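Local coordinates for kinesin-like protein KAR3 (Saccharomyces cerevisiae, PDB 1F9V) that probably hydrolyses ATP to move along microtubules as a kinesin-related motor, and holds ADP and a magnesium ion in its motor domain, at residues L18-T23 against P320-I325; D130-C135 against H224-N229; G36-E41 against F56-D61; I138-E143 against H218-I223. The protein carries 2 engineered substitutions. All blocks are in the same frame, centred on the assembly; numbering follows the deposited sequence.

Contact 1 (L18-T23 against P320-I325); sequences LENSDT and PSSSHI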
loop_
_atom_site.group_PDB
_atom_site.type_symbol
_atom_site.label_atom_id
_atom_site.label_comp_id
_atom_site.label_asym_id
_atom_site.label_seq_id
_atom_site.Cartn_x
_atom_site.Cartn_y
_atom_site.Cartn_z
ATOM N N LEU A 18 -1.372 28.035 3.084
ATOM C CA LEU A 18 -1.872 27.671 1.758
ATOM C C LEU A 18 -3.125 26.796 1.822
ATOM O O LEU A 18 -3.895 26.743 0.859
ATOM C CB LEU A 18 -0.793 26.943 0.953
ATOM C CG LEU A 18 0.547 26.742 1.649
ATOM C CD1 LEU A 18 1.280 25.579 1.007
ATOM C CD2 LEU A 18 1.360 28.026 1.557
ATOM N N GLU A 19 -3.336 26.116 2.945
ATOM C CA GLU A 19 -4.507 25.267 3.124
ATOM C C GLU A 19 -5.260 25.698 4.377
ATOM O O GLU A 19 -4.738 26.458 5.192
ATOM C CB GLU A 19 -4.087 23.799 3.268
ATOM C CG GLU A 19 -3.922 23.071 1.949
ATOM C CD GLU A 19 -3.320 21.692 2.109
ATOM O OE1 GLU A 19 -2.870 21.133 1.089
ATOM O OE2 GLU A 19 -3.297 21.165 3.243
ATOM N N ASN A 20 -6.490 25.218 4.528
ATOM C CA ASN A 20 -7.286 25.539 5.704
ATOM C C ASN A 20 -8.445 24.566 5.832
ATOM O O ASN A 20 -8.776 23.854 4.885
ATOM C CB ASN A 20 -7.812 26.977 5.628
ATOM C CG ASN A 20 -8.893 27.151 4.583
ATOM O OD1 ASN A 20 -9.974 26.561 4.681
ATOM N ND2 ASN A 20 -8.609 27.966 3.572
ATOM N N SER A 21 -9.055 24.536 7.011
ATOM C CA SER A 21 -10.185 23.653 7.268
ATOM C C SER A 21 -11.416 24.495 7.625
ATOM O O SER A 21 -12.245 24.100 8.451
ATOM C CB SER A 21 -9.844 22.697 8.412
ATOM O OG SER A 21 -10.899 21.783 8.639
ATOM N N ASP A 22 -11.522 25.653 6.982
ATOM C CA ASP A 22 -12.618 26.596 7.215
ATOM C C ASP A 22 -14.023 26.077 6.918
ATOM O O ASP A 22 -14.990 26.511 7.549
ATOM C CB ASP A 22 -12.414 27.859 6.373
ATOM C CG ASP A 22 -11.235 28.692 6.826
ATOM O OD1 ASP A 22 -10.675 28.433 7.915
ATOM O OD2 ASP A 22 -10.872 29.621 6.077
ATOM N N THR A 23 -14.147 25.166 5.956
ATOM C CA THR A 23 -15.463 24.671 5.569
ATOM C C THR A 23 -15.731 23.184 5.772
ATOM O O THR A 23 -16.631 22.622 5.148
ATOM C CB THR A 23 -15.752 25.032 4.100
ATOM O OG1 THR A 23 -14.668 24.589 3.276
ATOM C CG2 THR A 23 -15.894 26.542 3.945
ATOM N N PRO A 320 -6.091 16.938 5.299
ATOM C CA PRO A 320 -6.985 17.430 6.354
ATOM C C PRO A 320 -7.751 18.686 5.920
ATOM O O PRO A 320 -8.637 19.160 6.634
ATOM C CB PRO A 320 -6.028 17.754 7.488
ATOM C CG PRO A 320 -4.802 18.263 6.754
ATOM C CD PRO A 320 -4.734 17.501 5.437
ATOM N N SER A 321 -7.413 19.210 4.747
ATOM C CA SER A 321 -8.003 20.448 4.252
ATOM C C SER A 321 -9.338 20.409 3.521
ATOM O O SER A 321 -9.674 19.438 2.847
ATOM C CB SER A 321 -6.962 21.168 3.404
ATOM O OG SER A 321 -5.749 21.266 4.140
ATOM N N SER A 322 -10.084 21.508 3.660
ATOM C CA SER A 322 -11.416 21.666 3.071
ATOM C C SER A 322 -11.489 21.589 1.557
ATOM O O SER A 322 -12.461 21.065 1.016
ATOM C CB SER A 322 -12.043 22.994 3.516
ATOM O OG SER A 322 -12.162 23.046 4.922
ATOM N N SER A 323 -10.480 22.114 0.869
ATOM C CA SER A 323 -10.492 22.086 -0.589
ATOM C C SER A 323 -10.474 20.660 -1.128
ATOM O O SER A 323 -10.849 20.418 -2.274
ATOM C CB SER A 323 -9.297 22.861 -1.151
ATOM O OG SER A 323 -8.069 22.260 -0.776
ATOM N N HIS A 324 -10.052 19.717 -0.292
ATOM C CA HIS A 324 -9.969 18.317 -0.700
ATOM C C HIS A 324 -11.022 17.430 -0.055
ATOM O O HIS A 324 -10.991 16.209 -0.228
ATOM C CB HIS A 324 -8.598 17.742 -0.333
ATOM C CG HIS A 324 -7.444 18.566 -0.808
ATOM N ND1 HIS A 324 -6.521 19.115 0.056
ATOM C CD2 HIS A 324 -7.039 18.898 -2.055
ATOM C CE1 HIS A 324 -5.594 19.750 -0.641
ATOM N NE2 HIS A 324 -5.886 19.634 -1.923
ATOM N N ILE A 325 -11.953 18.026 0.681
ATOM C CA ILE A 325 -12.960 17.243 1.387
ATOM C C ILE A 325 -13.773 16.242 0.562
ATOM O O ILE A 325 -14.122 15.163 1.044
ATOM C CB ILE A 325 -13.926 18.171 2.163
ATOM C CG1 ILE A 325 -14.634 17.375 3.254
ATOM C CG2 ILE A 325 -14.902 18.830 1.212
ATOM C CD1 ILE A 325 -13.693 16.839 4.308
HETATM O O HOH W 1 -7.792 24.053 1.755
HETATM O O HOH W 2 -11.330 19.503 7.265
#

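Contact 2 (D130-C135 against H224-N229); sequences DYKVNC and HLSGSN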
loop_
_atom_site.group_PDB
_atom_site.type_symbol
_atom_site.label_atom_id
_atom_site.label_comp_id
_atom_site.label_asym_id
_atom_site.label_seq_id
_atom_site.Cartn_x
_atom_site.Cartn_y
_atom_site.Cartn_z
ATOM N N ASP A 130 20.045 -18.210 7.865
ATOM C CA ASP A 130 20.798 -17.467 6.873
ATOM C C ASP A 130 19.751 -16.950 5.902
ATOM O O ASP A 130 19.074 -17.734 5.239
ATOM C CB ASP A 130 21.783 -18.378 6.142
ATOM C CG ASP A 130 22.708 -17.609 5.215
ATOM O OD1 ASP A 130 22.802 -16.371 5.348
ATOM O OD2 ASP A 130 23.345 -18.245 4.350
ATOM N N TYR A 131 19.613 -15.631 5.827
ATOM C CA TYR A 131 18.625 -15.021 4.944
ATOM C C TYR A 131 19.268 -14.234 3.815
ATOM O O TYR A 131 20.260 -13.532 4.018
ATOM C CB TYR A 131 17.717 -14.070 5.742
ATOM C CG TYR A 131 16.626 -14.737 6.548
ATOM C CD1 TYR A 131 15.373 -14.994 5.988
ATOM C CD2 TYR A 131 16.829 -15.072 7.884
ATOM C CE1 TYR A 131 14.350 -15.563 6.741
ATOM C CE2 TYR A 131 15.811 -15.643 8.648
ATOM C CZ TYR A 131 14.576 -15.884 8.069
ATOM O OH TYR A 131 13.575 -16.445 8.821
ATOM N N LYS A 132 18.694 -14.346 2.623
ATOM C CA LYS A 132 19.183 -13.606 1.470
ATOM C C LYS A 132 18.033 -12.720 1.025
ATOM O O LYS A 132 16.883 -13.145 1.050
ATOM C CB LYS A 132 19.585 -14.548 0.333
ATOM C CG LYS A 132 20.968 -15.148 0.516
ATOM C CD LYS A 132 20.911 -16.345 1.452
ATOM C CE LYS A 132 19.827 -17.334 1.031
ATOM N NZ LYS A 132 19.455 -18.261 2.136
ATOM N N VAL A 133 18.352 -11.495 0.629
ATOM C CA VAL A 133 17.342 -10.539 0.213
ATOM C C VAL A 133 17.581 -9.998 -1.187
ATOM O O VAL A 133 18.679 -9.547 -1.508
ATOM C CB VAL A 133 17.302 -9.340 1.186
ATOM C CG1 VAL A 133 16.159 -8.398 0.818
ATOM C CG2 VAL A 133 17.151 -9.842 2.615
ATOM N N ASN A 134 16.557 -10.055 -2.027
ATOM C CA ASN A 134 16.676 -9.511 -3.370
ATOM C C ASN A 134 15.391 -8.741 -3.669
ATOM O O ASN A 134 14.336 -9.042 -3.111
ATOM C CB ASN A 134 16.962 -10.621 -4.401
ATOM C CG ASN A 134 15.772 -11.506 -4.674
ATOM O OD1 ASN A 134 15.202 -11.476 -5.771
ATOM N ND2 ASN A 134 15.396 -12.316 -3.694
ATOM N N CYS A 135 15.483 -7.733 -4.524
ATOM C CA CYS A 135 14.315 -6.915 -4.814
ATOM C C CYS A 135 14.179 -6.472 -6.258
ATOM O O CYS A 135 15.118 -6.563 -7.051
ATOM C CB CYS A 135 14.347 -5.665 -3.926
ATOM S SG CYS A 135 15.705 -4.504 -4.310
ATOM N N HIS A 224 12.045 -9.998 -1.677
ATOM C CA HIS A 224 11.961 -11.434 -1.433
ATOM C C HIS A 224 12.917 -11.794 -0.298
ATOM O O HIS A 224 14.086 -11.409 -0.316
ATOM C CB HIS A 224 12.326 -12.208 -2.702
ATOM C CG HIS A 224 11.602 -11.732 -3.923
ATOM N ND1 HIS A 224 10.280 -12.034 -4.168
ATOM C CD2 HIS A 224 12.011 -10.961 -4.957
ATOM C CE1 HIS A 224 9.906 -11.473 -5.304
ATOM N NE2 HIS A 224 10.937 -10.817 -5.803
ATOM N N LEU A 225 12.407 -12.506 0.700
ATOM C CA LEU A 225 13.222 -12.918 1.836
ATOM C C LEU A 225 13.377 -14.421 1.786
ATOM O O LEU A 225 12.419 -15.150 2.052
ATOM C CB LEU A 225 12.553 -12.552 3.163
ATOM C CG LEU A 225 12.210 -11.097 3.462
ATOM C CD1 LEU A 225 11.768 -10.998 4.917
ATOM C CD2 LEU A 225 13.411 -10.201 3.199
ATOM N N SER A 226 14.581 -14.882 1.455
ATOM C CA SER A 226 14.851 -16.312 1.380
ATOM C C SER A 226 15.753 -16.765 2.526
ATOM O O SER A 226 16.937 -16.423 2.575
ATOM C CB SER A 226 15.495 -16.659 0.039
ATOM O OG SER A 226 15.577 -18.065 -0.100
ATOM N N GLY A 227 15.178 -17.534 3.445
ATOM C CA GLY A 227 15.933 -18.013 4.587
ATOM C C GLY A 227 16.193 -19.508 4.598
ATOM O O GLY A 227 15.329 -20.316 4.248
ATOM N N SER A 228 17.405 -19.872 5.002
ATOM C CA SER A 228 17.797 -21.269 5.083
ATOM C C SER A 228 18.537 -21.486 6.394
ATOM O O SER A 228 19.467 -20.751 6.728
ATOM C CB SER A 228 18.697 -21.641 3.905
ATOM O OG SER A 228 19.722 -20.680 3.722
ATOM N N ASN A 229 18.109 -22.497 7.137
ATOM C CA ASN A 229 18.721 -22.817 8.414
ATOM C C ASN A 229 19.498 -24.131 8.332
ATOM O O ASN A 229 18.957 -25.201 8.621
ATOM C CB ASN A 229 17.642 -22.920 9.494
ATOM C CG ASN A 229 18.216 -22.865 10.895
ATOM O OD1 ASN A 229 17.716 -22.134 11.756
ATOM N ND2 ASN A 229 19.270 -23.639 11.134
#

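Contact 3 (G36-E41 against F56-D61); sequences GVQSME and FDKIFD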
loop_
_atom_site.group_PDB
_atom_site.type_symbol
_atom_site.label_atom_id
_atom_site.label_comp_id
_atom_site.label_asym_id
_atom_site.label_seq_id
_atom_site.Cartn_x
_atom_site.Cartn_y
_atom_site.Cartn_z
ATOM N N GLY A 36 -10.879 -2.602 19.703
ATOM C CA GLY A 36 -9.830 -2.838 18.726
ATOM C C GLY A 36 -9.889 -2.036 17.435
ATOM O O GLY A 36 -9.239 -2.403 16.454
ATOM N N VAL A 37 -10.666 -0.954 17.415
ATOM C CA VAL A 37 -10.751 -0.110 16.225
ATOM C C VAL A 37 -10.693 1.357 16.630
ATOM O O VAL A 37 -10.765 1.688 17.814
ATOM C CB VAL A 37 -12.061 -0.347 15.417
ATOM C CG1 VAL A 37 -12.158 -1.808 15.004
ATOM C CG2 VAL A 37 -13.281 0.057 16.242
ATOM N N GLN A 38 -10.552 2.227 15.638
ATOM C CA GLN A 38 -10.501 3.665 15.855
ATOM C C GLN A 38 -11.511 4.303 14.914
ATOM O O GLN A 38 -11.631 3.898 13.757
ATOM C CB GLN A 38 -9.100 4.204 15.561
ATOM C CG GLN A 38 -8.885 5.606 16.089
ATOM C CD GLN A 38 -7.431 5.990 16.123
ATOM O OE1 GLN A 38 -6.560 5.196 15.763
ATOM N NE2 GLN A 38 -7.153 7.213 16.561
ATOM N N SER A 39 -12.236 5.307 15.400
ATOM C CA SER A 39 -13.244 5.953 14.577
ATOM C C SER A 39 -12.960 7.417 14.287
ATOM O O SER A 39 -12.149 8.061 14.953
ATOM C CB SER A 39 -14.617 5.828 15.239
ATOM O OG SER A 39 -14.614 6.487 16.491
ATOM N N MET A 40 -13.634 7.927 13.261
ATOM C CA MET A 40 -13.497 9.316 12.859
ATOM C C MET A 40 -14.815 9.794 12.261
ATOM O O MET A 40 -15.647 8.989 11.830
ATOM C CB MET A 40 -12.360 9.469 11.839
ATOM C CG MET A 40 -12.622 8.795 10.498
ATOM S SD MET A 40 -11.163 8.783 9.426
ATOM C CE MET A 40 -11.116 10.505 8.912
ATOM N N GLU A 41 -14.999 11.112 12.252
ATOM C CA GLU A 41 -16.206 11.726 11.714
ATOM C C GLU A 41 -15.819 12.860 10.788
ATOM O O GLU A 41 -14.936 13.654 11.101
ATOM C CB GLU A 41 -17.086 12.270 12.840
ATOM C CG GLU A 41 -17.775 11.194 13.650
ATOM C CD GLU A 41 -18.398 11.737 14.920
ATOM O OE1 GLU A 41 -18.504 12.975 15.046
ATOM O OE2 GLU A 41 -18.782 10.929 15.795
ATOM N N PHE A 56 -11.719 2.191 11.343
ATOM C CA PHE A 56 -10.608 1.465 10.739
ATOM C C PHE A 56 -9.785 0.807 11.830
ATOM O O PHE A 56 -10.034 1.012 13.015
ATOM C CB PHE A 56 -9.736 2.425 9.921
ATOM C CG PHE A 56 -10.489 3.121 8.815
ATOM C CD1 PHE A 56 -11.027 2.390 7.756
ATOM C CD2 PHE A 56 -10.706 4.498 8.854
ATOM C CE1 PHE A 56 -11.773 3.011 6.759
ATOM C CE2 PHE A 56 -11.453 5.136 7.855
ATOM C CZ PHE A 56 -11.988 4.391 6.807
ATOM N N ASP A 57 -8.806 0.001 11.440
ATOM C CA ASP A 57 -7.974 -0.672 12.423
ATOM C C ASP A 57 -7.109 0.341 13.160
ATOM O O ASP A 57 -6.746 0.143 14.320
ATOM C CB ASP A 57 -7.114 -1.734 11.728
ATOM C CG ASP A 57 -7.955 -2.867 11.167
ATOM O OD1 ASP A 57 -8.427 -3.709 11.956
ATOM O OD2 ASP A 57 -8.164 -2.908 9.941
ATOM N N LYS A 58 -6.793 1.438 12.482
ATOM C CA LYS A 58 -5.983 2.490 13.080
ATOM C C LYS A 58 -6.100 3.756 12.256
ATOM O O LYS A 58 -6.203 3.710 11.028
ATOM C CB LYS A 58 -4.512 2.059 13.152
ATOM C CG LYS A 58 -3.586 3.103 13.771
ATOM C CD LYS A 58 -3.131 2.749 15.193
ATOM C CE LYS A 58 -3.893 1.577 15.803
ATOM N NZ LYS A 58 -3.081 0.849 16.832
ATOM N N ILE A 59 -6.104 4.896 12.932
ATOM C CA ILE A 59 -6.173 6.164 12.233
ATOM C C ILE A 59 -5.031 7.020 12.740
ATOM O O ILE A 59 -4.928 7.287 13.933
ATOM C CB ILE A 59 -7.513 6.894 12.470
ATOM C CG1 ILE A 59 -8.675 6.019 11.991
ATOM C CG2 ILE A 59 -7.525 8.213 11.696
ATOM C CD1 ILE A 59 -10.049 6.601 12.259
ATOM N N PHE A 60 -4.148 7.405 11.828
ATOM C CA PHE A 60 -3.006 8.245 12.163
ATOM C C PHE A 60 -3.396 9.681 11.865
ATOM O O PHE A 60 -3.940 9.970 10.799
ATOM C CB PHE A 60 -1.788 7.857 11.316
ATOM C CG PHE A 60 -1.306 6.452 11.554
ATOM C CD1 PHE A 60 -0.568 6.140 12.693
ATOM C CD2 PHE A 60 -1.588 5.440 10.638
ATOM C CE1 PHE A 60 -0.116 4.842 12.919
ATOM C CE2 PHE A 60 -1.141 4.137 10.853
ATOM C CZ PHE A 60 -0.403 3.836 11.995
ATOM N N ASP A 61 -3.132 10.584 12.804
ATOM C CA ASP A 61 -3.476 11.981 12.581
ATOM C C ASP A 61 -2.248 12.812 12.223
ATOM O O ASP A 61 -1.157 12.270 12.025
ATOM C CB ASP A 61 -4.210 12.569 13.799
ATOM C CG ASP A 61 -3.349 12.634 15.046
ATOM O OD1 ASP A 61 -2.105 12.682 14.931
ATOM O OD2 ASP A 61 -3.934 12.641 16.153
HETATM O O HOH W 3 -7.921 -3.789 14.539
#

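Contact 4 (I138-E143 against H218-I223); sequences IEIYNE and HSIFII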
loop_
_atom_site.group_PDB
_atom_site.type_symbol
_atom_site.label_atom_id
_atom_site.label_comp_id
_atom_site.label_asym_id
_atom_site.label_seq_id
_atom_site.Cartn_x
_atom_site.Cartn_y
_atom_site.Cartn_z
ATOM N N ILE A 138 9.287 -1.894 -9.880
ATOM C CA ILE A 138 8.601 -1.699 -11.142
ATOM C C ILE A 138 7.450 -0.724 -10.991
ATOM O O ILE A 138 7.111 -0.302 -9.886
ATOM C CB ILE A 138 8.011 -3.040 -11.671
ATOM C CG1 ILE A 138 6.927 -3.547 -10.715
ATOM C CG2 ILE A 138 9.118 -4.094 -11.809
ATOM C CD1 ILE A 138 6.073 -4.680 -11.270
ATOM N N GLU A 139 6.857 -0.368 -12.120
ATOM C CA GLU A 139 5.696 0.495 -12.116
ATOM C C GLU A 139 4.734 -0.071 -13.150
ATOM O O GLU A 139 5.152 -0.728 -14.104
ATOM C CB GLU A 139 6.071 1.936 -12.475
ATOM C CG GLU A 139 5.888 2.261 -13.938
ATOM C CD GLU A 139 6.249 3.691 -14.283
ATOM O OE1 GLU A 139 6.462 4.509 -13.360
ATOM O OE2 GLU A 139 6.319 3.989 -15.493
ATOM N N ILE A 140 3.445 0.149 -12.928
ATOM C CA ILE A 140 2.433 -0.277 -13.871
ATOM C C ILE A 140 1.800 1.025 -14.338
ATOM O O ILE A 140 1.270 1.792 -13.533
ATOM C CB ILE A 140 1.366 -1.182 -13.219
ATOM C CG1 ILE A 140 1.961 -2.567 -12.938
ATOM C CG2 ILE A 140 0.165 -1.334 -14.155
ATOM C CD1 ILE A 140 1.070 -3.468 -12.118
ATOM N N TYR A 141 1.901 1.290 -15.633
ATOM C CA TYR A 141 1.341 2.497 -16.227
ATOM C C TYR A 141 0.524 2.076 -17.440
ATOM O O TYR A 141 1.046 1.433 -18.360
ATOM C CB TYR A 141 2.451 3.459 -16.657
ATOM C CG TYR A 141 1.915 4.700 -17.330
ATOM C CD1 TYR A 141 1.037 5.549 -16.661
ATOM C CD2 TYR A 141 2.244 5.001 -18.650
ATOM C CE1 TYR A 141 0.497 6.667 -17.287
ATOM C CE2 TYR A 141 1.705 6.124 -19.291
ATOM C CZ TYR A 141 0.831 6.945 -18.599
ATOM O OH TYR A 141 0.277 8.044 -19.218
ATOM N N ASN A 142 -0.755 2.431 -17.438
ATOM C CA ASN A 142 -1.640 2.066 -18.529
ATOM C C ASN A 142 -1.625 0.556 -18.682
ATOM O O ASN A 142 -1.604 0.039 -19.798
ATOM C CB ASN A 142 -1.197 2.730 -19.834
ATOM C CG ASN A 142 -1.783 4.107 -20.001
ATOM O OD1 ASN A 142 -2.767 4.444 -19.351
ATOM N ND2 ASN A 142 -1.186 4.913 -20.867
ATOM N N GLU A 143 -1.612 -0.134 -17.545
ATOM C CA GLU A 143 -1.623 -1.594 -17.484
ATOM C C GLU A 143 -0.397 -2.290 -18.078
ATOM O O GLU A 143 -0.443 -3.486 -18.382
ATOM C CB GLU A 143 -2.912 -2.132 -18.128
ATOM C CG GLU A 143 -4.197 -1.744 -17.375
ATOM C CD GLU A 143 -4.219 -2.224 -15.922
ATOM O OE1 GLU A 143 -4.742 -3.331 -15.662
ATOM O OE2 GLU A 143 -3.717 -1.496 -15.035
ATOM N N HIS A 218 1.134 2.939 -10.808
ATOM C CA HIS A 218 1.306 2.210 -9.565
ATOM C C HIS A 218 2.783 1.848 -9.500
ATOM O O HIS A 218 3.314 1.246 -10.432
ATOM C CB HIS A 218 0.504 0.911 -9.562
ATOM C CG HIS A 218 -0.948 1.084 -9.864
ATOM N ND1 HIS A 218 -1.705 2.110 -9.339
ATOM C CD2 HIS A 218 -1.793 0.335 -10.611
ATOM C CE1 HIS A 218 -2.954 1.983 -9.750
ATOM N NE2 HIS A 218 -3.034 0.914 -10.523
ATOM N N SER A 219 3.454 2.223 -8.418
ATOM C CA SER A 219 4.862 1.893 -8.258
ATOM C C SER A 219 4.912 0.760 -7.240
ATOM O O SER A 219 4.314 0.847 -6.165
ATOM C CB SER A 219 5.638 3.120 -7.778
ATOM O OG SER A 219 5.520 4.164 -8.729
ATOM N N ILE A 220 5.618 -0.311 -7.582
ATOM C CA ILE A 220 5.680 -1.477 -6.711
ATOM C C ILE A 220 7.097 -1.908 -6.351
ATOM O O ILE A 220 7.887 -2.253 -7.227
ATOM C CB ILE A 220 4.940 -2.674 -7.378
ATOM C CG1 ILE A 220 3.543 -2.229 -7.820
ATOM C CG2 ILE A 220 4.838 -3.844 -6.414
ATOM C CD1 ILE A 220 3.201 -2.584 -9.242
ATOM N N PHE A 221 7.412 -1.874 -5.059
ATOM C CA PHE A 221 8.724 -2.289 -4.570
ATOM C C PHE A 221 8.543 -3.712 -4.038
ATOM O O PHE A 221 7.848 -3.944 -3.047
ATOM C CB PHE A 221 9.197 -1.340 -3.459
ATOM C CG PHE A 221 10.676 -1.395 -3.197
ATOM C CD1 PHE A 221 11.207 -2.362 -2.354
ATOM C CD2 PHE A 221 11.539 -0.477 -3.791
ATOM C CE1 PHE A 221 12.581 -2.420 -2.105
ATOM C CE2 PHE A 221 12.915 -0.527 -3.550
ATOM C CZ PHE A 221 13.432 -1.504 -2.704
ATOM N N ILE A 222 9.170 -4.671 -4.712
ATOM C CA ILE A 222 9.049 -6.072 -4.332
ATOM C C ILE A 222 10.307 -6.568 -3.646
ATOM O O ILE A 222 11.411 -6.396 -4.159
ATOM C CB ILE A 222 8.755 -6.954 -5.576
ATOM C CG1 ILE A 222 7.518 -6.419 -6.307
ATOM C CG2 ILE A 222 8.542 -8.396 -5.154
ATOM C CD1 ILE A 222 7.246 -7.067 -7.661
ATOM N N ILE A 223 10.124 -7.182 -2.484
ATOM C CA ILE A 223 11.224 -7.710 -1.688
ATOM C C ILE A 223 11.012 -9.198 -1.428
ATOM O O ILE A 223 9.932 -9.614 -1.008
ATOM C CB ILE A 223 11.304 -7.007 -0.313
ATOM C CG1 ILE A 223 11.624 -5.521 -0.501
ATOM C CG2 ILE A 223 12.339 -7.699 0.568
ATOM C CD1 ILE A 223 11.160 -4.640 0.649
HETATM O O HOH W 4 6.668 5.385 -10.891
#

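Contact 1 (L18-T23 against P320-I325)
Glu19 and Ser321 meet in a short hydrogen bond, Ser321 OG donating to Glu19 OE2 at 2.6 Å. The hydroxyl approaches from above the carboxylate plane, and CB, CG and CD of Glu19 pass close to the same OG. Beyond CG the Glu19 chain is extended (chi2 172°), a reach suited to an acid that spans from one loop to another. Its second oxygen, OE1, lies at the edge of the His324 ring, 3.5 Å from His324 CE1, with carboxylate and ring planes nearly perpendicular; His324 ND1 bonds to Ser319.

Backbone groups supply the next bonds. Ser322 N donates to Asn20 O at 3.0 Å, and Thr23 N to Ser322 OG at 3.1 Å. Ser322 is small enough to lie against the 18-23 loop, its OG 3.1 Å from Ser21 CA, and that hydroxyl also bonds to Ser24. Asn20 OD1 accepts from Asp22 N at 2.9 Å, an Asx turn that shapes the 18-23 loop around the serine.

At the margin a water donates to Ser21 OG, itself bonded to Ser24 O, and to Pro320 O.

Glu19 OE1 also forms a salt bridge with Arg12 of the ADP pocket, while OE2 accepts from Leu15 N. Such partners would be expected to favour the ionised carboxylate, making Glu19 a second-shell link between this polar loop pair and the nucleotide site.

Contact 2 (D130-C135 against H224-N229)
Residues Asp130 to Asn134 pair with His224 to Ser228 as antiparallel neighbours, the far end of two long strands in the main sheet, with the centre of the contact about 22 Å from the centre of the chain. Hydrogen-bonded pairs at Asp130 with Ser228, Lys132 with Ser226 and Asn134 with His224 alternate with non-hydrogen-bonded ones. Lys132 adds to them with its own tip. Its chain bends at chi2 (82°) and again at chi3 (51°), folding back over the strands, and NZ donates to Ser226 O at 3.1 Å and to Asp130 O at 3.2 Å. It comes from above each carbonyl plane, on the face opposite the backbone donor, so each oxygen takes two bonds. A long flexible amine suits this exposed end of the strand pair, in the central mixed sheet of the P-loop NTPase fold. The other face is apolar and turned to helix 109-124. There Tyr131 lays one ring face over Gly227, CD1 being 3.4 Å from Gly227 CA; having no side chain, the glycine leaves room for the ring, whose OH bonds to Leu81 O. Beside it Val133 and Leu225 point the same way, with Val133 CG2 3.8 Å from Leu225 CD2, and both reach the helix, at Ile121 and Ile117 respectively.

Contact 3 (G36-E41 against F56-D61)
Gln38 reaches across to Ile59 because CG stands anti to the backbone N (chi1 -166°) and the chain runs on extended. The amide thus arrives beside the 58-60 strand, where OE1 accepts from Ile59 N at 2.9 Å, the donor lying well above the amide plane. A glutamine serves both neighbours here, since NE2 bonds to Asn29 O. In Met40, SD stands anti to CA (chi2 -171°), which carries the sulfur out to the edge of the Phe56 ring. There Met40 SD lies in the ring plane, 4.0 Å from Phe56 CE2, a Met-aromatic contact. Ile59 CD1 packs beside the Met40 chain, 3.7 Å from Met40 CB, and the Phe56 ring continues onto helix 325-338 at Leu332 and Ala335. Gln38 and Phe56 form an antiparallel hydrogen-bonded pair, with Gln38 N to Phe56 O at 2.9 Å and Phe56 N to Gln38 O at 3.0 Å. At the other end a water donates to Gly36 O and to Asp57 OD1, which also holds Arg342. After Phe56 the chain turns at Asp57 and leaves the small three-stranded antiparallel sheet for strand 58-60, which pairs with strand 4-11: this is the junction between the small beta lobe of the kinesin motor domain and its central sheet.

Contact 4 (I138-E143 against H218-I223)
His218 O is gripped twice by the opposite strand: Ile140 N donates to it at 2.7 Å, and Glu139 CA comes within 3.0 Å in a CA-H...O contact. Ile138 O is held in a similar way, by Ile220 N at 2.7 Å and more loosely by Ser219 CA. The reciprocal bonds, from Ile138 N to Ile220 O and from His218 N to Ile140 O, complete two antiparallel hydrogen-bonded pairs on either side of Glu139 and Ser219.

Three isoleucines line one face. Ile220 has CG1 anti to the carbonyl carbon, but its chi2 of 130° is away from the staggered values and sets CD1 3.7 Å from Ile140 CD1. Ile138, the direct partner of Ile220 across the strands, brings CG1 to 4.0 Å from Ile220 CB. Branched side chains fill this buried face well, and Leu298 and Leu301 of helix 297-306 close over them.

On the other face the Glu139-Ser219 pair is polar. A water bridges the two side chains, donating to Glu139 OE1 at 2.6 Å and hydrogen-bonding to Ser219 OG at 2.7 Å.

His218 and Ser219 probably belong to the end of the first switch region, as in other kinesins. The His218 ring bonds to Ser270 through NE2 and to Ala246 N through ND1. With two backbone bonds and both ring nitrogens engaged, the histidine ties its strand to helix 258-281 and to the loop after strand 235-244, next to Ser219, whose side chain is about 8 Å from the bound magnesium ion.

Overall arrangement
Contacts 2 and 4 lie on the same two strands, 130-141 and 218-228, and touch where Cys135 packs against Ile222. Contact 4 is the buried end, near the magnesium ion, and contact 2 the partly exposed outer end, where the Lys132 amine adds bonds to backbone carbonyls, while isoleucines pack in contact 4. Contact 3 lies on the opposite side of the chain's centre from contact 4 and mixes strand pairing with a side-chain bond at a turn between sheets. Contact 1, about 45 Å from contact 2 between centres, joins loops: serines, an acid and waters take the place of regular pairing. Its two segments enclose the other three contacts along the chain.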